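Local coordinates for beta-N-acetylhexosaminidase (Streptomyces plicatus, PDB 1JAK), which hydrolyses terminal beta-linked N-acetylhexosamine residues from glycoconjugates as a family 20 glycoside hydrolase, probably by substrate-assisted catalysis, and is held here with an azasugar inhibitor, at residues 172-175 with 176-179; 194-198 with 199-203; 231-234 with 235-239. All blocks are in the same frame, centred on the assembly; numbering follows the deposited sequence.

Contact 1. Residues 172-175 with 176-179; sequences GVDE and VKRY
Val173 sets CG1 anti to its backbone N (chi1 172°), while Lys177, one turn on, puts CG anti to its carbonyl carbon (chi1 -74°) and runs fully extended from there; the two side chains therefore lie alongside each other and point the same way. Val173 CG1 touches Lys177 CE at 3.6 Å, and nearer the helix Lys177 CG rests 3.3 Å from Val173 O. That same carbonyl accepts the backbone bond from Lys177 N (2.8 Å), so it is met by both the main chain and the aliphatic stem of the lysine. Lys177 NZ stops 4.5 Å from Asp174 OD1, too far for a salt bridge, and a water joins the two, giving a hydrogen to Asp174 OD1 (2.7 Å) and receiving one from Lys177 NZ (2.9 Å). A methionine in place of Lys177 would probably cost Glu235 one of its two cationic partners, Arg238 remaining, and the bridging water its donor. Gly172 is the N-cap: its O takes Val176 N at 2.9 Å, and its own N-H is held by Glu175 OE1 at 3.0 Å through the lone pair turned away from OE2, the half of a capping box that the N3 residue supplies. These are the N-cap and first two turns of helix 173-184, which connects strands 159-165 and 190-194 of the catalytic barrel. Val173 and Val176 pack on Ile236 of helix 230-242, while Arg178 forms salt bridges with Asp456 and Asp459 of helix 455-462.

Contact 2. Residues 194-198 with 199-203; sequences HLSDD and QGWRI
Ser196 and Trp201 pair as a single antiparallel bridge in a tight, hairpin-like loop that leaves the end of barrel strand 190-194. The pair is of the non-hydrogen-bonded kind, flanked by Arg202 N to Leu195 O (2.8 Å) and Asp197 N to Gly200 O (3.0 Å). Ser196 CB makes an off-centre CH-pi contact with the six-membered ring of Trp201, 4.1 Å from its centroid. At the turn, Asp197 and Gln199 run side by side, their carboxylate and amide planes 42° apart, and both accept from Arg168, through Asp197 OD1 and Gln199 OE1. Arg168 and His256, a further donor to OD1, line the inhibitor pocket, and the Asp197 side chain is itself about 4 Å from the inhibitor, an arrangement consistent with the loop orienting Arg168 and His256 in the first shell. Asp197 is fixed in turn: its OD1 also takes Asp198 N, and its OD2 takes His194 NE2 (2.6 Å) nearly in the imidazole plane, with Glu250 at the far nitrogen, ND1. Arg202 folds back, bent at chi2 (-59°), to donate to the carbonyls of Val166, Ser167, Thr218 and Gly226. Gly200 CA lies over the centre of that guanidinium, 3.7 Å above its plane.

Contact 3. Residues 231-234 with 235-239; sequences AEYK and EIVRY
Four successive i to i+4 bonds of regular alpha-helix link residues 231-234 to 235-238, Val237 N to Tyr233 O (3.0 Å) being the straightest of them, at 163°. Over that bond the side chains of the same two residues meet. Tyr233 swings its ring anti to the backbone N (chi1 -172°), and Val237 brings CG2 onto it obliquely, 3.6 Å from Tyr233 CE2. Val237 CG2 sits off-centre, 4.1 Å from the Tyr233 ring centroid, in a CH-pi contact, and 3.3 Å from Tyr233 O, so it is wedged between the ring and the backbone of the previous turn. Ile236 lays CG1 against Glu232 O at 3.4 Å. These residues form the inward side of helix 230-242, which carries the chain from strand 190-194 to strand 246-250 in a beta-alpha-beta crossover of the TIM barrel. Tyr233 rests on Leu193 of the first strand and on Val247 and Pro249 of the second, with Ile236 also reaching Leu193. Polar groups follow along the edge of the helix, where Arg238 is exposed and Glu235 partly so. Glu235 is bent at chi2 and Arg238 at chi3 (66°), and these two kinks bring carboxylate and guanidinium together as a side-on, two-pronged salt bridge: Arg238 NE to Glu235 OE1 (2.9 Å) and Arg238 NH2 to Glu235 OE2 (2.8 Å). Both oxygens lie close to the guanidinium plane, whereas each nitrogen meets its oxygen on the syn side and well out of the carboxylate plane, so the two groups are tilted against each other. With Lys177 as a second cationic partner, the ionised carboxylate of Glu235 is probably favoured. Arg238 NH2 also lies in plane at the edge of the Tyr239 ring, whose OH bonds to Asp181 of helix 173-184.

Contacts 1 and 3 are short runs of about two turns on neighbouring outer helices of the barrel, each with one buried and one solvent-facing side; contact 2 is wholly buried, in the loop between them in sequence. The two helices meet directly, through Val176 CG1 against Ile236 CG2 and through Lys177 CG against Tyr239 CD2, so apolar packing lies beside the charged bridge that joins them. Contact 2 meets contact 3 through apolar atoms, Leu195 CD1 and Ile203 CD1 on Tyr233, and does not touch contact 1. Lys177 and Arg178 use their charges to tie one helix to the next, whereas the charges of 194-203 are buried, Asp197 lying near the sugar pocket and Arg202 tying loop carbonyls together.

Contact 1. Residues 172-175 with 176-179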
loop_
_atom_site.group_PDB
_atom_site.type_symbol
_atom_site.label_atom_id
_atom_site.label_comp_id
_atom_site.label_asym_id
_atom_site.label_seq_id
_atom_site.Cartn_x
_atom_site.Cartn_y
_atom_site.Cartn_z
ATOM N N GLY A 172 -4.356 -4.396 -15.179
ATOM C CA GLY A 172 -5.136 -5.605 -14.981
ATOM C C GLY A 172 -4.828 -6.360 -13.706
ATOM O O GLY A 172 -3.900 -6.019 -12.972
ATOM N N VAL A 173 -5.610 -7.403 -13.449
ATOM C CA VAL A 173 -5.429 -8.215 -12.253
ATOM C C VAL A 173 -3.981 -8.652 -12.048
ATOM O O VAL A 173 -3.427 -8.470 -10.966
ATOM C CB VAL A 173 -6.333 -9.471 -12.295
ATOM C CG1 VAL A 173 -5.991 -10.410 -11.143
ATOM C CG2 VAL A 173 -7.795 -9.053 -12.203
ATOM N N ASP A 174 -3.359 -9.216 -13.079
ATOM C CA ASP A 174 -1.984 -9.678 -12.936
ATOM C C ASP A 174 -0.997 -8.562 -12.621
ATOM O O ASP A 174 -0.035 -8.771 -11.883
ATOM C CB ASP A 174 -1.536 -10.442 -14.183
ATOM C CG ASP A 174 -2.231 -11.783 -14.320
ATOM O OD1 ASP A 174 -2.689 -12.321 -13.290
ATOM O OD2 ASP A 174 -2.307 -12.307 -15.451
ATOM N N GLU A 175 -1.229 -7.375 -13.175
ATOM C CA GLU A 175 -0.335 -6.258 -12.904
ATOM C C GLU A 175 -0.557 -5.763 -11.476
ATOM O O GLU A 175 0.380 -5.319 -10.812
ATOM C CB GLU A 175 -0.560 -5.142 -13.929
ATOM C CG GLU A 175 -0.253 -5.614 -15.342
ATOM C CD GLU A 175 -0.518 -4.573 -16.407
ATOM O OE1 GLU A 175 -1.603 -3.956 -16.392
ATOM O OE2 GLU A 175 0.358 -4.389 -17.275
ATOM N N VAL A 176 -1.794 -5.854 -10.995
ATOM C CA VAL A 176 -2.082 -5.439 -9.628
ATOM C C VAL A 176 -1.467 -6.461 -8.670
ATOM O O VAL A 176 -0.946 -6.095 -7.618
ATOM C CB VAL A 176 -3.600 -5.317 -9.378
ATOM C CG1 VAL A 176 -3.874 -5.051 -7.902
ATOM C CG2 VAL A 176 -4.160 -4.176 -10.217
ATOM N N LYS A 177 -1.516 -7.742 -9.038
ATOM C CA LYS A 177 -0.922 -8.784 -8.200
ATOM C C LYS A 177 0.577 -8.528 -8.095
ATOM O O LYS A 177 1.180 -8.723 -7.039
ATOM C CB LYS A 177 -1.168 -10.172 -8.800
ATOM C CG LYS A 177 -2.590 -10.662 -8.643
ATOM C CD LYS A 177 -2.745 -12.072 -9.193
ATOM C CE LYS A 177 -4.150 -12.601 -8.937
ATOM N NZ LYS A 177 -4.337 -13.976 -9.488
ATOM N N ARG A 178 1.174 -8.096 -9.200
ATOM C CA ARG A 178 2.596 -7.789 -9.219
ATOM C C ARG A 178 2.896 -6.647 -8.248
ATOM O O ARG A 178 3.853 -6.718 -7.477
ATOM C CB ARG A 178 3.040 -7.412 -10.639
ATOM C CG ARG A 178 4.423 -6.773 -10.716
ATOM C CD ARG A 178 4.901 -6.657 -12.159
ATOM N NE ARG A 178 5.938 -5.642 -12.326
ATOM C CZ ARG A 178 6.703 -5.523 -13.408
ATOM N NH1 ARG A 178 6.554 -6.366 -14.425
ATOM N NH2 ARG A 178 7.609 -4.556 -13.483
ATOM N N TYR A 179 2.073 -5.599 -8.270
ATOM C CA TYR A 179 2.308 -4.476 -7.367
ATOM C C TYR A 179 2.080 -4.912 -5.919
ATOM O O TYR A 179 2.773 -4.461 -5.006
ATOM C CB TYR A 179 1.401 -3.292 -7.713
ATOM C CG TYR A 179 1.909 -1.994 -7.128
ATOM C CD1 TYR A 179 3.100 -1.427 -7.583
ATOM C CD2 TYR A 179 1.239 -1.366 -6.080
ATOM C CE1 TYR A 179 3.616 -0.266 -7.005
ATOM C CE2 TYR A 179 1.747 -0.201 -5.493
ATOM C CZ TYR A 179 2.937 0.338 -5.962
ATOM O OH TYR A 179 3.459 1.473 -5.383
HETATM O O HOH W 1 -4.862 -13.621 -12.324
#

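Contact 2. Residues 194-198 with 199-203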
loop_
_atom_site.group_PDB
_atom_site.type_symbol
_atom_site.label_atom_id
_atom_site.label_comp_id
_atom_site.label_asym_id
_atom_site.label_seq_id
_atom_site.Cartn_x
_atom_site.Cartn_y
_atom_site.Cartn_z
ATOM N N HIS A 194 -7.669 3.050 -6.095
ATOM C CA HIS A 194 -8.410 4.207 -6.599
ATOM C C HIS A 194 -9.117 3.677 -7.850
ATOM O O HIS A 194 -8.571 3.716 -8.954
ATOM C CB HIS A 194 -7.427 5.330 -6.952
ATOM C CG HIS A 194 -8.076 6.659 -7.191
ATOM N ND1 HIS A 194 -8.538 7.456 -6.166
ATOM C CD2 HIS A 194 -8.325 7.335 -8.336
ATOM C CE1 HIS A 194 -9.044 8.568 -6.673
ATOM N NE2 HIS A 194 -8.927 8.518 -7.987
ATOM N N LEU A 195 -10.338 3.182 -7.647
ATOM C CA LEU A 195 -11.139 2.550 -8.695
ATOM C C LEU A 195 -11.915 3.424 -9.670
ATOM O O LEU A 195 -12.447 2.918 -10.661
ATOM C CB LEU A 195 -12.114 1.565 -8.046
ATOM C CG LEU A 195 -11.496 0.405 -7.261
ATOM C CD1 LEU A 195 -12.597 -0.338 -6.520
ATOM C CD2 LEU A 195 -10.765 -0.539 -8.213
ATOM N N SER A 196 -12.000 4.720 -9.402
ATOM C CA SER A 196 -12.731 5.593 -10.307
ATOM C C SER A 196 -12.192 7.009 -10.283
ATOM O O SER A 196 -11.699 7.485 -9.265
ATOM C CB SER A 196 -14.225 5.614 -9.947
ATOM O OG SER A 196 -14.454 6.281 -8.714
ATOM N N ASP A 197 -12.272 7.674 -11.428
ATOM C CA ASP A 197 -11.831 9.051 -11.532
ATOM C C ASP A 197 -12.375 9.615 -12.833
ATOM O O ASP A 197 -13.334 9.075 -13.393
ATOM C CB ASP A 197 -10.301 9.141 -11.477
ATOM C CG ASP A 197 -9.827 10.455 -10.887
ATOM O OD1 ASP A 197 -9.939 11.493 -11.573
ATOM O OD2 ASP A 197 -9.363 10.453 -9.727
ATOM N N ASP A 198 -11.773 10.689 -13.325
ATOM C CA ASP A 198 -12.260 11.306 -14.545
ATOM C C ASP A 198 -11.966 10.539 -15.818
ATOM O O ASP A 198 -12.762 10.574 -16.760
ATOM C CB ASP A 198 -11.707 12.725 -14.655
ATOM C CG ASP A 198 -12.162 13.599 -13.510
ATOM O OD1 ASP A 198 -13.388 13.674 -13.281
ATOM O OD2 ASP A 198 -11.304 14.198 -12.834
ATOM N N GLN A 199 -10.841 9.829 -15.838
ATOM C CA GLN A 199 -10.437 9.085 -17.023
ATOM C C GLN A 199 -10.889 7.629 -17.076
ATOM O O GLN A 199 -10.606 6.922 -18.047
ATOM C CB GLN A 199 -8.915 9.164 -17.181
ATOM C CG GLN A 199 -8.389 10.599 -17.245
ATOM C CD GLN A 199 -8.017 11.162 -15.883
ATOM O OE1 GLN A 199 -8.537 10.731 -14.852
ATOM N NE2 GLN A 199 -7.120 12.141 -15.877
ATOM N N GLY A 200 -11.596 7.174 -16.046
ATOM C CA GLY A 200 -12.052 5.798 -16.065
ATOM C C GLY A 200 -12.788 5.311 -14.832
ATOM O O GLY A 200 -12.538 5.772 -13.718
ATOM N N TRP A 201 -13.710 4.379 -15.053
ATOM C CA TRP A 201 -14.492 3.755 -13.989
ATOM C C TRP A 201 -14.044 2.301 -14.091
ATOM O O TRP A 201 -14.275 1.656 -15.110
ATOM C CB TRP A 201 -15.989 3.888 -14.273
ATOM C CG TRP A 201 -16.800 3.300 -13.182
ATOM C CD1 TRP A 201 -17.095 1.977 -12.998
ATOM C CD2 TRP A 201 -17.350 3.996 -12.060
ATOM N NE1 TRP A 201 -17.791 1.807 -11.824
ATOM C CE2 TRP A 201 -17.961 3.032 -11.229
ATOM C CE3 TRP A 201 -17.382 5.346 -11.674
ATOM C CZ2 TRP A 201 -18.601 3.373 -10.032
ATOM C CZ3 TRP A 201 -18.017 5.687 -10.486
ATOM C CH2 TRP A 201 -18.619 4.701 -9.677
ATOM N N ARG A 202 -13.427 1.782 -13.032
ATOM C CA ARG A 202 -12.850 0.445 -13.095
ATOM C C ARG A 202 -13.494 -0.737 -12.380
ATOM O O ARG A 202 -12.846 -1.772 -12.218
ATOM C CB ARG A 202 -11.382 0.533 -12.669
ATOM C CG ARG A 202 -10.594 1.663 -13.337
ATOM C CD ARG A 202 -10.580 1.545 -14.861
ATOM N NE ARG A 202 -9.725 2.567 -15.464
ATOM C CZ ARG A 202 -9.802 2.958 -16.733
ATOM N NH1 ARG A 202 -10.697 2.410 -17.546
ATOM N NH2 ARG A 202 -8.997 3.913 -17.184
ATOM N N ILE A 203 -14.741 -0.607 -11.944
ATOM C CA ILE A 203 -15.402 -1.733 -11.283
ATOM C C ILE A 203 -16.817 -1.881 -11.827
ATOM O O ILE A 203 -17.579 -0.917 -11.868
ATOM C CB ILE A 203 -15.436 -1.562 -9.738
ATOM C CG1 ILE A 203 -16.150 -2.755 -9.094
ATOM C CG2 ILE A 203 -16.121 -0.258 -9.360
ATOM C CD1 ILE A 203 -15.455 -4.092 -9.319
#

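Contact 3. Residues 231-234 with 235-239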
loop_
_atom_site.group_PDB
_atom_site.type_symbol
_atom_site.label_atom_id
_atom_site.label_comp_id
_atom_site.label_asym_id
_atom_site.label_seq_id
_atom_site.Cartn_x
_atom_site.Cartn_y
_atom_site.Cartn_z
ATOM N N ALA A 231 -15.882 -10.666 -10.400
ATOM C CA ALA A 231 -15.015 -11.822 -10.183
ATOM C C ALA A 231 -13.543 -11.425 -10.121
ATOM O O ALA A 231 -12.804 -11.892 -9.255
ATOM C CB ALA A 231 -15.227 -12.853 -11.288
ATOM N N GLU A 232 -13.113 -10.577 -11.050
ATOM C CA GLU A 232 -11.722 -10.133 -11.057
ATOM C C GLU A 232 -11.412 -9.377 -9.780
ATOM O O GLU A 232 -10.351 -9.556 -9.185
ATOM C CB GLU A 232 -11.437 -9.229 -12.256
ATOM C CG GLU A 232 -11.270 -9.974 -13.563
ATOM C CD GLU A 232 -10.981 -9.041 -14.714
ATOM O OE1 GLU A 232 -11.836 -8.181 -14.995
ATOM O OE2 GLU A 232 -9.902 -9.170 -15.332
ATOM N N TYR A 233 -12.341 -8.524 -9.359
ATOM C CA TYR A 233 -12.133 -7.753 -8.145
ATOM C C TYR A 233 -12.012 -8.688 -6.946
ATOM O O TYR A 233 -11.157 -8.494 -6.081
ATOM C CB TYR A 233 -13.284 -6.778 -7.912
ATOM C CG TYR A 233 -13.000 -5.846 -6.766
ATOM C CD1 TYR A 233 -12.052 -4.833 -6.896
ATOM C CD2 TYR A 233 -13.626 -6.012 -5.531
ATOM C CE1 TYR A 233 -11.729 -4.011 -5.832
ATOM C CE2 TYR A 233 -13.306 -5.190 -4.449
ATOM C CZ TYR A 233 -12.354 -4.193 -4.614
ATOM O OH TYR A 233 -12.015 -3.380 -3.563
ATOM N N LYS A 234 -12.874 -9.699 -6.893
ATOM C CA LYS A 234 -12.832 -10.666 -5.801
ATOM C C LYS A 234 -11.471 -11.362 -5.766
ATOM O O LYS A 234 -10.932 -11.637 -4.692
ATOM C CB LYS A 234 -13.935 -11.717 -5.967
ATOM C CG LYS A 234 -15.350 -11.174 -5.902
ATOM C CD LYS A 234 -16.357 -12.302 -6.100
ATOM C CE LYS A 234 -17.770 -11.776 -6.267
ATOM N NZ LYS A 234 -18.740 -12.883 -6.515
ATOM N N GLU A 235 -10.922 -11.650 -6.943
ATOM C CA GLU A 235 -9.623 -12.315 -7.042
ATOM C C GLU A 235 -8.508 -11.405 -6.532
ATOM O O GLU A 235 -7.566 -11.866 -5.888
ATOM C CB GLU A 235 -9.357 -12.738 -8.490
ATOM C CG GLU A 235 -7.971 -13.326 -8.761
ATOM C CD GLU A 235 -7.620 -14.526 -7.886
ATOM O OE1 GLU A 235 -8.528 -15.141 -7.285
ATOM O OE2 GLU A 235 -6.420 -14.863 -7.810
ATOM N N ILE A 236 -8.606 -10.110 -6.824
ATOM C CA ILE A 236 -7.601 -9.169 -6.338
ATOM C C ILE A 236 -7.666 -9.140 -4.810
ATOM O O ILE A 236 -6.639 -9.158 -4.132
ATOM C CB ILE A 236 -7.846 -7.740 -6.889
ATOM C CG1 ILE A 236 -7.561 -7.711 -8.395
ATOM C CG2 ILE A 236 -6.963 -6.735 -6.150
ATOM C CD1 ILE A 236 -7.806 -6.354 -9.053
ATOM N N VAL A 237 -8.880 -9.101 -4.267
ATOM C CA VAL A 237 -9.053 -9.074 -2.821
ATOM C C VAL A 237 -8.511 -10.356 -2.188
ATOM O O VAL A 237 -7.864 -10.314 -1.139
ATOM C CB VAL A 237 -10.543 -8.901 -2.438
ATOM C CG1 VAL A 237 -10.724 -9.056 -0.938
ATOM C CG2 VAL A 237 -11.031 -7.528 -2.877
ATOM N N ARG A 238 -8.765 -11.492 -2.829
ATOM C CA ARG A 238 -8.290 -12.771 -2.306
ATOM C C ARG A 238 -6.765 -12.824 -2.313
ATOM O O ARG A 238 -6.144 -13.237 -1.332
ATOM C CB ARG A 238 -8.830 -13.933 -3.142
ATOM C CG ARG A 238 -8.443 -15.306 -2.597
ATOM C CD ARG A 238 -8.535 -16.375 -3.676
ATOM N NE ARG A 238 -7.537 -16.158 -4.723
ATOM C CZ ARG A 238 -6.228 -16.315 -4.556
ATOM N NH1 ARG A 238 -5.745 -16.699 -3.381
ATOM N NH2 ARG A 238 -5.395 -16.074 -5.560
ATOM N N TYR A 239 -6.166 -12.408 -3.426
ATOM C CA TYR A 239 -4.713 -12.418 -3.554
ATOM C C TYR A 239 -4.103 -11.473 -2.522
ATOM O O TYR A 239 -3.120 -11.810 -1.858
ATOM C CB TYR A 239 -4.300 -11.982 -4.961
ATOM C CG TYR A 239 -2.840 -12.234 -5.276
ATOM C CD1 TYR A 239 -2.393 -13.509 -5.617
ATOM C CD2 TYR A 239 -1.905 -11.200 -5.223
ATOM C CE1 TYR A 239 -1.049 -13.753 -5.899
ATOM C CE2 TYR A 239 -0.557 -11.431 -5.502
ATOM C CZ TYR A 239 -0.140 -12.713 -5.840
ATOM O OH TYR A 239 1.183 -12.957 -6.129
#